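PDB 3BCI: disulfide bond protein A, which probably acts as a thiol-disulfide oxidoreductase of the thioredoxin family, with a part in bacterial oxidative protein folding. Local coordinates for residues 25-28 and 29-33; 36-40 and 41-45; 120-123 and 124-128; 138-141 and 142-146. All coordinates share one frame; numbering follows the deposited sequence.

Contact 1 (25-28 and 29-33)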
loop_
_atom_site.group_PDB
_atom_site.type_symbol
_atom_site.label_atom_id
_atom_site.label_comp_id
_atom_site.label_asym_id
_atom_site.label_seq_id
_atom_site.Cartn_x
_atom_site.Cartn_y
_atom_site.Cartn_z
ATOM N N TYR A 25 1.262 13.379 0.668
ATOM C CA TYR A 25 0.418 13.287 1.852
ATOM C C TYR A 25 0.213 11.847 2.290
ATOM O O TYR A 25 0.030 11.569 3.469
ATOM C CB TYR A 25 -0.937 13.963 1.602
ATOM C CG TYR A 25 -0.872 15.480 1.598
ATOM C CD1 TYR A 25 0.339 16.146 1.794
ATOM C CD2 TYR A 25 -2.018 16.247 1.391
ATOM C CE1 TYR A 25 0.409 17.538 1.786
ATOM C CE2 TYR A 25 -1.960 17.639 1.381
ATOM C CZ TYR A 25 -0.745 18.277 1.580
ATOM O OH TYR A 25 -0.687 19.652 1.576
ATOM N N CYS A 26 0.244 10.925 1.326
ATOM C CA CYS A 26 0.092 9.502 1.625
ATOM C C CYS A 26 1.324 9.039 2.411
ATOM O O CYS A 26 1.244 8.168 3.277
ATOM C CB CYS A 26 -0.044 8.694 0.330
ATOM S SG CYS A 26 -1.577 8.982 -0.555
ATOM N N LYS A 27 2.464 9.645 2.106
ATOM C CA LYS A 27 3.717 9.315 2.786
ATOM C C LYS A 27 3.576 9.767 4.243
ATOM O O LYS A 27 4.025 9.087 5.167
ATOM C CB LYS A 27 4.875 10.057 2.101
ATOM C CG LYS A 27 6.225 9.982 2.799
ATOM C CD LYS A 27 7.285 10.702 1.959
ATOM C CE LYS A 27 8.655 10.675 2.607
ATOM N NZ LYS A 27 8.719 11.518 3.834
ATOM N N GLU A 28 2.936 10.917 4.436
ATOM C CA GLU A 28 2.707 11.465 5.768
ATOM C C GLU A 28 1.810 10.558 6.584
ATOM O O GLU A 28 2.056 10.334 7.767
ATOM C CB GLU A 28 2.052 12.837 5.670
ATOM C CG GLU A 28 3.011 13.987 5.759
ATOM C CD GLU A 28 2.326 15.318 5.525
ATOM O OE1 GLU A 28 1.248 15.552 6.095
ATOM O OE2 GLU A 28 2.866 16.144 4.771
ATOM N N LEU A 29 0.753 10.049 5.958
ATOM C CA LEU A 29 -0.156 9.154 6.661
ATOM C C LEU A 29 0.624 7.925 7.124
ATOM O O LEU A 29 0.520 7.507 8.278
ATOM C CB LEU A 29 -1.313 8.746 5.743
ATOM C CG LEU A 29 -2.406 7.828 6.313
ATOM C CD1 LEU A 29 -3.669 7.976 5.473
ATOM C CD2 LEU A 29 -1.938 6.369 6.327
ATOM N N ASP A 30 1.424 7.357 6.230
ATOM C CA ASP A 30 2.206 6.175 6.569
ATOM C C ASP A 30 3.108 6.414 7.782
ATOM O O ASP A 30 3.131 5.614 8.717
ATOM C CB ASP A 30 3.069 5.755 5.379
ATOM C CG ASP A 30 3.778 4.437 5.613
ATOM O OD1 ASP A 30 3.135 3.375 5.447
ATOM O OD2 ASP A 30 4.971 4.469 5.978
ATOM N N GLU A 31 3.839 7.524 7.766
ATOM C CA GLU A 31 4.764 7.864 8.846
ATOM C C GLU A 31 4.067 8.148 10.167
ATOM O O GLU A 31 4.539 7.742 11.224
ATOM C CB GLU A 31 5.591 9.097 8.469
ATOM C CG GLU A 31 6.276 9.018 7.122
ATOM C CD GLU A 31 6.920 10.336 6.721
ATOM O OE1 GLU A 31 6.266 11.386 6.885
ATOM O OE2 GLU A 31 8.068 10.320 6.233
ATOM N N LYS A 32 2.942 8.851 10.096
ATOM C CA LYS A 32 2.190 9.233 11.286
ATOM C C LYS A 32 1.239 8.185 11.857
ATOM O O LYS A 32 1.078 8.078 13.075
ATOM C CB LYS A 32 1.379 10.497 10.991
ATOM C CG LYS A 32 2.217 11.729 10.676
ATOM C CD LYS A 32 1.320 12.924 10.355
ATOM C CE LYS A 32 2.129 14.207 10.209
ATOM N NZ LYS A 32 1.243 15.376 9.957
ATOM N N VAL A 33 0.614 7.414 10.979
ATOM C CA VAL A 33 -0.384 6.436 11.399
ATOM C C VAL A 33 0.022 4.968 11.512
ATOM O O VAL A 33 -0.258 4.310 12.522
ATOM C CB VAL A 33 -1.607 6.516 10.454
ATOM C CG1 VAL A 33 -2.610 5.426 10.787
ATOM C CG2 VAL A 33 -2.247 7.896 10.547
HETATM O O HOH W 1 6.730 13.401 5.232
HETATM O O HOH W 2 -0.250 15.143 7.948
#
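Glu-28, Glu-31 and Lys-27 carry this contact between successive turns of helix 24-42, each linked to a residue four places along the chain. Lys-27 sends CG anti to its own amide nitrogen (chi1 172°), keeps its chain straight as far as CE, and then bends at the last torsion, which brings the ammonium back over the following turn. There NZ of Lys-27 donates to OE2 of Glu-31 at 2.8 Å, a salt bridge that reaches the oxygen from above the carboxylate plane, 41° out of it. A water completes a small ring: it accepts from Lys-27 NZ at 3.1 Å and donates to OE1 of Glu-31 at 2.6 Å, so that ammonium and water between them engage both carboxylate oxygens. Closer to the backbone, CG of Glu-31 lies 3.0 Å from the carbonyl O of Lys-27.

Glu-28 and Lys-32 are more loosely paired. Their extended chains run side by side in the same direction, but Glu-28 OE1 and Lys-32 NZ remain 3.9 Å apart, a long salt bridge. Below these charges the main chain is regular: Glu-31 N donates to Lys-27 O at 3.0 Å, and Lys-32 N to Glu-28 O at 2.9 Å.

Long, flexible charged chains suit this outer side, whereas the branched apolar Leu-29 suits the buried side, where it meets Tyr-169 of helix 166-174. The i to i+4 pairs, one close and one long, span the early turns of the helix and probably help to steady them. This helix carries Cys-26, which with Cys-23 makes up the redox-active pair, able to form a disulfide: the CxxC helix of the thioredoxin fold.

Contact 2 (36-40 and 41-45)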
loop_
_atom_site.group_PDB
_atom_site.type_symbol
_atom_site.label_atom_id
_atom_site.label_comp_id
_atom_site.label_asym_id
_atom_site.label_seq_id
_atom_site.Cartn_x
_atom_site.Cartn_y
_atom_site.Cartn_z
ATOM N N LYS A 36 1.730 2.836 14.809
ATOM C CA LYS A 36 0.812 2.457 15.878
ATOM C C LYS A 36 -0.334 1.576 15.406
ATOM O O LYS A 36 -0.732 0.652 16.110
ATOM C CB LYS A 36 0.227 3.699 16.548
ATOM C CG LYS A 36 1.189 4.429 17.451
ATOM C CD LYS A 36 0.522 5.655 18.045
ATOM C CE LYS A 36 1.513 6.489 18.823
ATOM N NZ LYS A 36 0.891 7.744 19.324
ATOM N N LEU A 37 -0.871 1.865 14.224
ATOM C CA LEU A 37 -1.978 1.072 13.694
ATOM C C LEU A 37 -1.510 -0.370 13.513
ATOM O O LEU A 37 -2.225 -1.318 13.828
ATOM C CB LEU A 37 -2.448 1.636 12.349
ATOM C CG LEU A 37 -3.731 1.014 11.793
ATOM C CD1 LEU A 37 -4.885 1.312 12.754
ATOM C CD2 LEU A 37 -4.029 1.579 10.403
ATOM N N ARG A 38 -0.293 -0.518 13.012
ATOM C CA ARG A 38 0.297 -1.828 12.779
ATOM C C ARG A 38 0.509 -2.585 14.090
ATOM O O ARG A 38 0.145 -3.750 14.220
ATOM C CB ARG A 38 1.635 -1.655 12.064
ATOM C CG ARG A 38 2.404 -2.926 11.869
ATOM C CD ARG A 38 3.726 -2.658 11.176
ATOM N NE ARG A 38 4.419 -3.908 10.917
ATOM C CZ ARG A 38 5.532 -4.014 10.208
ATOM N NH1 ARG A 38 6.088 -2.930 9.681
ATOM N NH2 ARG A 38 6.080 -5.208 10.021
ATOM N N LYS A 39 1.091 -1.913 15.069
ATOM C CA LYS A 39 1.358 -2.547 16.351
ATOM C C LYS A 39 0.108 -2.919 17.133
ATOM O O LYS A 39 0.027 -4.000 17.702
ATOM C CB LYS A 39 2.233 -1.635 17.212
ATOM C CG LYS A 39 2.521 -2.188 18.601
ATOM C CD LYS A 39 3.475 -1.291 19.373
ATOM C CE LYS A 39 3.810 -1.885 20.730
ATOM N NZ LYS A 39 4.869 -1.104 21.427
ATOM N N ASN A 40 -0.877 -2.035 17.148
ATOM C CA ASN A 40 -2.080 -2.287 17.926
ATOM C C ASN A 40 -3.251 -2.957 17.232
ATOM O O ASN A 40 -4.160 -3.446 17.904
ATOM C CB ASN A 40 -2.551 -0.974 18.552
ATOM C CG ASN A 40 -1.471 -0.315 19.388
ATOM O OD1 ASN A 40 -0.928 -0.927 20.308
ATOM N ND2 ASN A 40 -1.151 0.933 19.070
ATOM N N TYR A 41 -3.252 -3.001 15.905
ATOM C CA TYR A 41 -4.392 -3.608 15.231
ATOM C C TYR A 41 -4.126 -4.511 14.038
ATOM O O TYR A 41 -4.905 -5.430 13.785
ATOM C CB TYR A 41 -5.388 -2.525 14.789
ATOM C CG TYR A 41 -6.148 -1.862 15.911
ATOM C CD1 TYR A 41 -5.691 -0.682 16.492
ATOM C CD2 TYR A 41 -7.321 -2.427 16.405
ATOM C CE1 TYR A 41 -6.385 -0.083 17.544
ATOM C CE2 TYR A 41 -8.020 -1.839 17.453
ATOM C CZ TYR A 41 -7.547 -0.669 18.017
ATOM O OH TYR A 41 -8.245 -0.092 19.052
ATOM N N ILE A 42 -3.055 -4.261 13.294
ATOM C CA ILE A 42 -2.793 -5.075 12.114
ATOM C C ILE A 42 -1.940 -6.322 12.346
ATOM O O ILE A 42 -2.338 -7.420 11.962
ATOM C CB ILE A 42 -2.150 -4.230 10.997
ATOM C CG1 ILE A 42 -3.015 -2.992 10.717
ATOM C CG2 ILE A 42 -2.028 -5.073 9.730
ATOM C CD1 ILE A 42 -2.393 -2.011 9.734
ATOM N N ASP A 43 -0.772 -6.161 12.959
ATOM C CA ASP A 43 0.104 -7.306 13.216
ATOM C C ASP A 43 -0.466 -8.308 14.212
ATOM O O ASP A 43 -0.089 -9.481 14.204
ATOM C CB ASP A 43 1.474 -6.838 13.698
ATOM C CG ASP A 43 2.272 -6.174 12.600
ATOM O OD1 ASP A 43 1.869 -6.303 11.433
ATOM O OD2 ASP A 43 3.296 -5.531 12.894
ATOM N N ASN A 44 -1.361 -7.849 15.078
ATOM C CA ASN A 44 -1.975 -8.745 16.050
ATOM C C ASN A 44 -3.302 -9.243 15.479
ATOM O O ASN A 44 -4.158 -9.770 16.195
ATOM C CB ASN A 44 -2.171 -8.038 17.397
ATOM C CG ASN A 44 -2.971 -6.763 17.279
ATOM O OD1 ASN A 44 -3.446 -6.414 16.199
ATOM N ND2 ASN A 44 -3.129 -6.059 18.394
ATOM N N HIS A 45 -3.461 -9.050 14.172
ATOM C CA HIS A 45 -4.645 -9.506 13.444
ATOM C C HIS A 45 -6.009 -9.067 13.969
ATOM O O HIS A 45 -6.989 -9.806 13.851
ATOM C CB HIS A 45 -4.608 -11.034 13.351
ATOM C CG HIS A 45 -3.295 -11.566 12.873
ATOM N ND1 HIS A 45 -2.806 -11.308 11.612
ATOM C CD2 HIS A 45 -2.346 -12.297 13.504
ATOM C CE1 HIS A 45 -1.609 -11.854 11.485
ATOM N NE2 HIS A 45 -1.307 -12.460 12.619
#
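Leu-37 and Ile-42 form the close-packed side of this helix end, with CG of the leucine 3.9 Å from CD1 of the isoleucine. They are five positions apart in sequence, because the backbone here widens into a pi-type turn: Ile-42 N reaches Leu-37 O at 3.1 Å and Asp-43 N reaches Arg-38 O at 2.9 Å. Leu-37 O also accepts from Tyr-41 N, so two donors grip one carbonyl. Branched apolar chains suit this side, where Leu-80 of helix 79-88 touches Ile-42, while the side chain of Tyr-41 touches Leu-173 of helix 166-174.

The same i to i+5 spacing pairs Arg-38 with Asp-43. The arginine is extended from CG to NE and offers the edge of its guanidinium; NE of Arg-38 donates to the syn lone pair of Asp-43 OD2 at 2.8 Å, with the two flat groups 83° apart. NH1 has a second acid in Asp-81, so the long cation ties the helix end to a neighbouring helix.

Toward solvent the contact thins. Asn-44, its chi1 of 56° folding CG between N and C, turns ND2 back to Asn-40 O at 2.9 Å, a bond received from above the carbonyl plane (79° out of it). A short side chain ending in an N-H donor suits this step, since it can fold back on a carbonyl of the last helical turn. The main chain passes here through a type I beta turn from Ile-42 to His-45, leading toward strand 48-53 in the beta-alpha-beta unit of the thioredoxin fold.

Contact 3 (120-123 and 124-128)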
loop_
_atom_site.group_PDB
_atom_site.type_symbol
_atom_site.label_atom_id
_atom_site.label_comp_id
_atom_site.label_asym_id
_atom_site.label_seq_id
_atom_site.Cartn_x
_atom_site.Cartn_y
_atom_site.Cartn_z
ATOM N N ILE A 120 8.593 -12.887 -6.730
ATOM C CA ILE A 120 7.946 -11.581 -6.637
ATOM C C ILE A 120 8.375 -10.669 -7.784
ATOM O O ILE A 120 7.540 -10.030 -8.430
ATOM C CB ILE A 120 8.301 -10.901 -5.297
ATOM C CG1 ILE A 120 7.621 -11.653 -4.147
ATOM C CG2 ILE A 120 7.907 -9.421 -5.327
ATOM C CD1 ILE A 120 8.092 -11.225 -2.762
ATOM N N ILE A 121 9.682 -10.620 -8.025
ATOM C CA ILE A 121 10.266 -9.789 -9.072
ATOM C C ILE A 121 9.734 -10.162 -10.453
ATOM O O ILE A 121 9.413 -9.291 -11.258
ATOM C CB ILE A 121 11.815 -9.902 -9.037
ATOM C CG1 ILE A 121 12.338 -9.281 -7.738
ATOM C CG2 ILE A 121 12.437 -9.200 -10.221
ATOM C CD1 ILE A 121 13.855 -9.343 -7.579
ATOM N N LYS A 122 9.620 -11.456 -10.725
ATOM C CA LYS A 122 9.114 -11.893 -12.020
ATOM C C LYS A 122 7.604 -11.661 -12.151
ATOM O O LYS A 122 7.112 -11.293 -13.215
ATOM C CB LYS A 122 9.446 -13.375 -12.229
ATOM C CG LYS A 122 9.059 -13.935 -13.600
ATOM C CD LYS A 122 7.655 -14.506 -13.605
ATOM C CE LYS A 122 7.362 -15.220 -14.914
ATOM N NZ LYS A 122 6.016 -15.852 -14.914
ATOM N N ASP A 123 6.868 -11.854 -11.061
ATOM C CA ASP A 123 5.421 -11.684 -11.105
ATOM C C ASP A 123 4.955 -10.265 -11.437
ATOM O O ASP A 123 4.097 -10.086 -12.298
ATOM C CB ASP A 123 4.797 -12.146 -9.780
ATOM C CG ASP A 123 3.285 -12.346 -9.878
ATOM O OD1 ASP A 123 2.532 -11.348 -9.892
ATOM O OD2 ASP A 123 2.849 -13.513 -9.952
ATOM N N TYR A 124 5.522 -9.254 -10.783
ATOM C CA TYR A 124 5.092 -7.882 -11.045
ATOM C C TYR A 124 5.516 -7.347 -12.409
ATOM O O TYR A 124 5.007 -6.323 -12.858
ATOM C CB TYR A 124 5.559 -6.942 -9.917
ATOM C CG TYR A 124 6.881 -6.223 -10.113
ATOM C CD1 TYR A 124 6.945 -5.012 -10.803
ATOM C CD2 TYR A 124 8.062 -6.726 -9.560
ATOM C CE1 TYR A 124 8.154 -4.315 -10.933
ATOM C CE2 TYR A 124 9.275 -6.041 -9.684
ATOM C CZ TYR A 124 9.314 -4.836 -10.369
ATOM O OH TYR A 124 10.508 -4.153 -10.484
ATOM N N LYS A 125 6.428 -8.050 -13.075
ATOM C CA LYS A 125 6.895 -7.629 -14.393
ATOM C C LYS A 125 6.226 -8.415 -15.518
ATOM O O LYS A 125 6.447 -8.134 -16.693
ATOM C CB LYS A 125 8.410 -7.807 -14.505
ATOM C CG LYS A 125 9.220 -7.038 -13.470
ATOM C CD LYS A 125 10.710 -7.261 -13.673
ATOM C CE LYS A 125 11.522 -6.504 -12.643
ATOM N NZ LYS A 125 12.978 -6.727 -12.816
ATOM N N THR A 126 5.412 -9.401 -15.159
ATOM C CA THR A 126 4.741 -10.230 -16.157
ATOM C C THR A 126 3.319 -9.761 -16.458
ATOM O O THR A 126 2.460 -9.745 -15.581
ATOM C CB THR A 126 4.687 -11.697 -15.700
ATOM O OG1 THR A 126 6.017 -12.158 -15.429
ATOM C CG2 THR A 126 4.063 -12.573 -16.783
ATOM N N LYS A 127 3.070 -9.389 -17.708
ATOM C CA LYS A 127 1.749 -8.922 -18.089
ATOM C C LYS A 127 0.654 -9.907 -17.703
ATOM O O LYS A 127 0.788 -11.112 -17.902
ATOM C CB LYS A 127 1.685 -8.651 -19.591
ATOM C CG LYS A 127 0.268 -8.419 -20.091
ATOM C CD LYS A 127 0.206 -7.305 -21.117
ATOM C CE LYS A 127 -1.224 -7.073 -21.575
ATOM N NZ LYS A 127 -1.327 -5.874 -22.448
ATOM N N ASP A 128 -0.426 -9.370 -17.143
ATOM C CA ASP A 128 -1.576 -10.157 -16.713
ATOM C C ASP A 128 -1.336 -11.173 -15.608
ATOM O O ASP A 128 -2.101 -12.123 -15.461
ATOM C CB ASP A 128 -2.231 -10.843 -17.915
ATOM C CG ASP A 128 -2.924 -9.851 -18.830
ATOM O OD1 ASP A 128 -3.636 -8.963 -18.310
ATOM O OD2 ASP A 128 -2.764 -9.955 -20.063
#
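The backbone keeps a nearly straight helical bond from Tyr-124 N to Ile-120 O at 3.2 Å (169°) and is more weakly bonded beyond it: Lys-125 N makes a weak bond to Lys-122 O, and Thr-126 N turns to Asp-123 O. This is the weakly bonded C-terminal end of helix 114-125, part of the helical insertion that DsbA proteins add to the thioredoxin fold.

Tyr-124 is buried, its ring edge against Ile-120 O and its CD2 3.4 Å from Ile-121 O, while CG of Lys-125 lies over the centre of one ring face. A large aromatic suits the place because it touches both helix 61-74 and helix 100-108, while its OH bonds to Asp-104. Lys-125 runs beside Ile-121, pointing the same way, with CE of Lys-125 3.7 Å from the isoleucine CG2; its aliphatic length suits that apolar neighbour and its NZ pairs with Asp-104. Asp-123, also buried, has its carboxylate held by Ser-131 and Tyr-74.

Lys-122 bends at its second torsion (chi2 -90°), bringing CE to 3.4 Å from Thr-126 OG1. A hydroxyl fits at this helix end, where carbonyls begin to lack amide partners: Thr-126 OG1 donates to Lys-122 O at 2.6 Å, from 37° above the carbonyl plane.

Contact 4 (138-141 and 142-146)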
loop_
_atom_site.group_PDB
_atom_site.type_symbol
_atom_site.label_atom_id
_atom_site.label_comp_id
_atom_site.label_asym_id
_atom_site.label_seq_id
_atom_site.Cartn_x
_atom_site.Cartn_y
_atom_site.Cartn_z
ATOM N N ASP A 138 -7.230 -2.162 -8.414
ATOM C CA ASP A 138 -7.214 -1.094 -7.412
ATOM C C ASP A 138 -7.805 0.198 -7.970
ATOM O O ASP A 138 -8.513 0.925 -7.274
ATOM C CB ASP A 138 -5.786 -0.819 -6.942
ATOM C CG ASP A 138 -5.419 -1.591 -5.689
ATOM O OD1 ASP A 138 -6.191 -2.490 -5.278
ATOM O OD2 ASP A 138 -4.348 -1.300 -5.119
ATOM N N LYS A 139 -7.518 0.495 -9.232
ATOM C CA LYS A 139 -8.044 1.718 -9.823
ATOM C C LYS A 139 -9.558 1.627 -9.963
ATOM O O LYS A 139 -10.264 2.613 -9.770
ATOM C CB LYS A 139 -7.409 1.961 -11.188
ATOM C CG LYS A 139 -5.894 1.914 -11.155
ATOM C CD LYS A 139 -5.320 2.039 -12.549
ATOM C CE LYS A 139 -5.115 3.489 -12.909
ATOM N NZ LYS A 139 -5.090 3.674 -14.383
ATOM N N LYS A 140 -10.048 0.440 -10.303
ATOM C CA LYS A 140 -11.479 0.214 -10.458
ATOM C C LYS A 140 -12.167 0.312 -9.091
ATOM O O LYS A 140 -13.268 0.851 -8.972
ATOM C CB LYS A 140 -11.729 -1.166 -11.074
ATOM C CG LYS A 140 -13.195 -1.494 -11.307
ATOM C CD LYS A 140 -13.362 -2.864 -11.937
ATOM C CE LYS A 140 -14.825 -3.192 -12.164
ATOM N NZ LYS A 140 -15.590 -3.209 -10.887
ATOM N N ILE A 141 -11.514 -0.215 -8.059
ATOM C CA ILE A 141 -12.079 -0.167 -6.715
ATOM C C ILE A 141 -12.279 1.287 -6.283
ATOM O O ILE A 141 -13.353 1.663 -5.811
ATOM C CB ILE A 141 -11.161 -0.889 -5.697
ATOM C CG1 ILE A 141 -11.153 -2.394 -5.990
ATOM C CG2 ILE A 141 -11.640 -0.615 -4.268
ATOM C CD1 ILE A 141 -10.164 -3.190 -5.140
ATOM N N ALA A 142 -11.245 2.104 -6.462
ATOM C CA ALA A 142 -11.308 3.512 -6.091
ATOM C C ALA A 142 -12.381 4.258 -6.878
ATOM O O ALA A 142 -13.054 5.142 -6.346
ATOM C CB ALA A 142 -9.950 4.168 -6.315
ATOM N N LYS A 143 -12.533 3.907 -8.150
ATOM C CA LYS A 143 -13.530 4.556 -8.987
ATOM C C LYS A 143 -14.946 4.155 -8.566
ATOM O O LYS A 143 -15.803 5.013 -8.361
ATOM C CB LYS A 143 -13.299 4.193 -10.455
ATOM C CG LYS A 143 -14.282 4.849 -11.415
ATOM C CD LYS A 143 -14.023 4.425 -12.854
ATOM C CE LYS A 143 -15.009 5.086 -13.806
ATOM N NZ LYS A 143 -14.815 4.636 -15.213
ATOM N N ASP A 144 -15.185 2.855 -8.433
ATOM C CA ASP A 144 -16.500 2.357 -8.045
ATOM C C ASP A 144 -16.923 2.849 -6.664
ATOM O O ASP A 144 -18.116 3.011 -6.403
ATOM C CB ASP A 144 -16.522 0.825 -8.088
ATOM C CG ASP A 144 -16.323 0.279 -9.492
ATOM O OD1 ASP A 144 -16.118 1.089 -10.421
ATOM O OD2 ASP A 144 -16.371 -0.957 -9.668
ATOM N N ASN A 145 -15.953 3.093 -5.786
ATOM C CA ASN A 145 -16.250 3.578 -4.440
ATOM C C ASN A 145 -16.313 5.101 -4.407
ATOM O O ASN A 145 -16.431 5.708 -3.340
ATOM C CB ASN A 145 -15.201 3.074 -3.443
ATOM C CG ASN A 145 -15.469 1.650 -2.985
ATOM O OD1 ASN A 145 -16.358 1.404 -2.173
ATOM N ND2 ASN A 145 -14.706 0.703 -3.515
ATOM N N HIS A 146 -16.225 5.708 -5.586
ATOM C CA HIS A 146 -16.295 7.159 -5.726
ATOM C C HIS A 146 -15.288 7.903 -4.854
ATOM O O HIS A 146 -15.627 8.894 -4.201
ATOM C CB HIS A 146 -17.720 7.621 -5.400
ATOM C CG HIS A 146 -18.770 6.905 -6.188
ATOM N ND1 HIS A 146 -18.989 7.143 -7.529
ATOM C CD2 HIS A 146 -19.619 5.907 -5.843
ATOM C CE1 HIS A 146 -19.924 6.322 -7.973
ATOM N NE2 HIS A 146 -20.323 5.560 -6.969
#
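Lys-140 arches across Asp-144 one turn further on, the two side chains set at a slant to each other. With CG opposite the amide nitrogen across the first bond (chi1 -179°), the lysine runs straight until its last torsion, where it bends inward and lays Lys-140 NZ 2.7 Å from Asp-144 OD2. The ammonium meets that oxygen almost in line with its C-O bond, completing a salt bridge. A long cation and a short acid suit this pairing: the lysine must reach over the turn, whereas the aspartate, its CG beside its own backbone nitrogen, stays close to the helix.

Ile-141 and Asn-145 are disposed differently, side by side and pointing the same way. Asn-145 ND2 passes 3.4 Å from Ile-141 CG2 and donates to Ile-141 O at 2.8 Å. The backbone N of Asn-145 reaches the same oxygen, Ile-141 O, at 3.0 Å, from the opposite face of the carbonyl plane, so amide and main chain hold it between them. Asparagine is apt here because its side-chain N-H supplies an extra donor among carbonyls at the end of the helix. The apolar Ile-141 instead suits the sheet-facing side, where it rests on Tyr-18 and Val-52.

His-146, with a positive phi of 54°, turns the chain out of the helix; its N donates to Lys-143 O at 2.9 Å, and Ile-147 N pairs with Ala-142 O, the Schellman motif that ends helix 130-144.

How the contacts relate
From the N terminus, contacts 1 and 2 come first, adjoining in sequence with centres 16 Å apart on helix 24-42. Contact 1 lies near its start, where it includes Cys-26 of the CxxC pair, and contact 2 at its far end, before the chain enters strand 48-53. Contact 3 follows at the end of helix 114-125, across the chain's centre from both. Contact 4 ends the next helix, 130-144, which returns the chain to the sheet at strand 152-155. Each is local, closes no long loop, and follows the previous one in series without nesting or crossing. Contacts 2, 3 and 4 finish helices, whereas contact 1 spans turns near the beginning of one.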